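Local coordinates for CdiI immunity protein (PDB 5T87), which binds the CdiA toxin of its own contact-dependent growth inhibition system and presumably neutralises it, protecting the cell that makes both, at the interface of chains A and B. Sequence-based numbering; all coordinates share one arbitrary frame. Chains: chain A, CdiI immunity protein; chain B, CdiA toxin.

The interface of chains A and B. Residues chain A 72, 75, 104, 108, 111-112; chain B 23, 48, 50, 54.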
# COMPACT_ATOMS: atom_id res chain seq x y z
N HIS A 72 2.36 -4.11 1.13
CA HIS A 72 3.07 -4.20 -0.13
C HIS A 72 4.16 -5.24 -0.08
O HIS A 72 4.30 -6.02 -1.02
CB HIS A 72 3.66 -2.86 -0.55
CG HIS A 72 2.64 -1.82 -0.83
ND1 HIS A 72 1.47 -2.10 -1.50
CD2 HIS A 72 2.60 -0.50 -0.53
CE1 HIS A 72 0.75 -0.99 -1.61
NE2 HIS A 72 1.41 -0.01 -1.02
N ARG A 75 2.60 -8.69 -0.33
CA ARG A 75 2.26 -8.92 -1.73
C ARG A 75 3.46 -9.40 -2.56
O ARG A 75 3.31 -10.29 -3.40
CB ARG A 75 1.65 -7.63 -2.33
CG ARG A 75 1.54 -7.63 -3.85
CD ARG A 75 0.64 -6.52 -4.36
NE ARG A 75 1.11 -5.15 -4.08
CZ ARG A 75 2.14 -4.54 -4.69
NH1 ARG A 75 2.87 -5.17 -5.60
NH2 ARG A 75 2.45 -3.29 -4.36
N ASP A 104 -6.60 -3.41 5.08
CA ASP A 104 -6.21 -3.54 3.67
C ASP A 104 -4.86 -4.25 3.50
O ASP A 104 -4.60 -4.86 2.46
CB ASP A 104 -6.12 -2.17 3.00
CG ASP A 104 -7.46 -1.43 2.95
OD1 ASP A 104 -8.53 -2.05 3.17
OD2 ASP A 104 -7.43 -0.21 2.68
N ASP A 108 -4.10 -7.84 1.60
CA ASP A 108 -2.90 -8.11 0.79
C ASP A 108 -2.23 -9.42 1.21
O ASP A 108 -1.85 -10.23 0.36
CB ASP A 108 -1.91 -6.93 0.83
CG ASP A 108 -2.47 -5.65 0.17
OD1 ASP A 108 -3.62 -5.67 -0.32
OD2 ASP A 108 -1.75 -4.62 0.14
N ILE A 111 -4.50 -12.64 0.28
CA ILE A 111 -4.60 -12.89 -1.15
C ILE A 111 -3.28 -13.48 -1.67
O ILE A 111 -3.26 -14.59 -2.22
CB ILE A 111 -4.93 -11.59 -1.93
CG1 ILE A 111 -6.38 -11.13 -1.67
CG2 ILE A 111 -4.65 -11.75 -3.43
CD1 ILE A 111 -7.45 -11.84 -2.48
N PHE A 112 -2.21 -12.73 -1.49
CA PHE A 112 -0.93 -13.07 -2.11
C PHE A 112 -0.17 -14.18 -1.41
O PHE A 112 0.71 -14.78 -2.01
CB PHE A 112 -0.04 -11.81 -2.23
CG PHE A 112 -0.49 -10.89 -3.31
CD1 PHE A 112 -0.10 -11.11 -4.63
CD2 PHE A 112 -1.35 -9.84 -3.04
CE1 PHE A 112 -0.54 -10.28 -5.65
CE2 PHE A 112 -1.80 -9.01 -4.05
CZ PHE A 112 -1.40 -9.23 -5.36
N ARG B 23 -8.15 3.56 -0.05
CA ARG B 23 -7.82 2.64 -1.14
C ARG B 23 -8.82 2.74 -2.28
O ARG B 23 -10.03 2.60 -2.06
CB ARG B 23 -7.76 1.21 -0.63
CG ARG B 23 -7.35 0.19 -1.69
CD ARG B 23 -6.85 -1.10 -1.06
NE ARG B 23 -5.39 -1.16 -0.98
CZ ARG B 23 -4.67 -2.25 -0.67
NH1 ARG B 23 -5.28 -3.40 -0.39
NH2 ARG B 23 -3.35 -2.17 -0.64
N HIS B 48 -0.13 -0.09 -7.98
CA HIS B 48 0.43 -1.34 -8.51
C HIS B 48 -0.58 -2.08 -9.37
O HIS B 48 -1.79 -1.89 -9.22
CB HIS B 48 0.94 -2.25 -7.37
CG HIS B 48 -0.12 -2.66 -6.39
ND1 HIS B 48 -0.36 -1.96 -5.23
CD2 HIS B 48 -1.00 -3.68 -6.40
CE1 HIS B 48 -1.34 -2.54 -4.56
NE2 HIS B 48 -1.76 -3.58 -5.26
N ARG B 50 -2.59 -5.45 -10.69
CA ARG B 50 -3.07 -6.75 -10.20
C ARG B 50 -3.79 -7.57 -11.28
O ARG B 50 -4.31 -7.02 -12.25
CB ARG B 50 -3.98 -6.57 -8.99
CG ARG B 50 -3.24 -6.30 -7.68
CD ARG B 50 -4.13 -6.60 -6.48
NE ARG B 50 -3.59 -6.03 -5.24
CZ ARG B 50 -4.17 -6.12 -4.04
NH1 ARG B 50 -5.29 -6.82 -3.87
NH2 ARG B 50 -3.59 -5.54 -2.99
N ASP B 54 -6.74 -11.75 -8.10
CA ASP B 54 -6.10 -11.12 -6.93
C ASP B 54 -6.84 -9.90 -6.33
O ASP B 54 -6.44 -9.38 -5.29
CB ASP B 54 -4.64 -10.73 -7.27
CG ASP B 54 -3.77 -11.94 -7.61
OD1 ASP B 54 -4.21 -13.08 -7.37
OD2 ASP B 54 -2.64 -11.75 -8.10
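A:Asp108 takes two arginines of the toxin, B:Arg23 and B:Arg50, in this patch of the toxin–immunity interface, where helices 60-76 and 96-114 of the mostly helical CdiI, of the CdiI_Ct-like family, pack against strands 21-27 and 44-50 of CdiA. B:Arg23 meets the carboxylate end-on and nearly coplanar: its NH2 gives an almost straight bond of 3.0 Å to the syn lone pair of A:Asp108 OD2. B:Arg23 NH1 donates to A:Asp108 OD1 at 2.8 Å. B:Arg50 arrives at about a right angle, and its NH2 donates to A:Asp108 OD1 at 2.7 Å from well above the carboxylate plane, on the face opposite B:Arg23 NH1. Both arginines form salt bridges here, and the carboxylate probably offsets the repulsion between them.

Within the toxin, two hydrogen bonds fix the rotation of the B:Arg50 guanidinium: NE to B:His48 NE2, lying in the imidazole plane, and NH1 to the backbone O of B:Asp54.

Stacking carries the contact of A:Arg75 with B:His48. A bend at chi3 (64°) turns the A:Arg75 guanidinium over the imidazole, planes 20° apart, with NE 3.4 Å from the ring centroid in a cation-pi contact. A:His72 approaches the same imidazole edge-to-face, its CE1 3.9 Å from B:His48 CE1.

Carbon packing flanks the salt bridges. A:Phe112 stands upright on the guanidinium of B:Arg50, the planes 87° apart, and A:Phe112 CE2 lies 3.7 Å from B:Arg50 CZ; A:Arg75 CG and A:Ile111 CG2 cover opposite faces of the phenyl ring. A:Ile111 CG2 also packs against B:Asp54 CA at 3.8 Å. On the other flank, A:Asp104 lays its CB over one face of the B:Arg23 guanidinium.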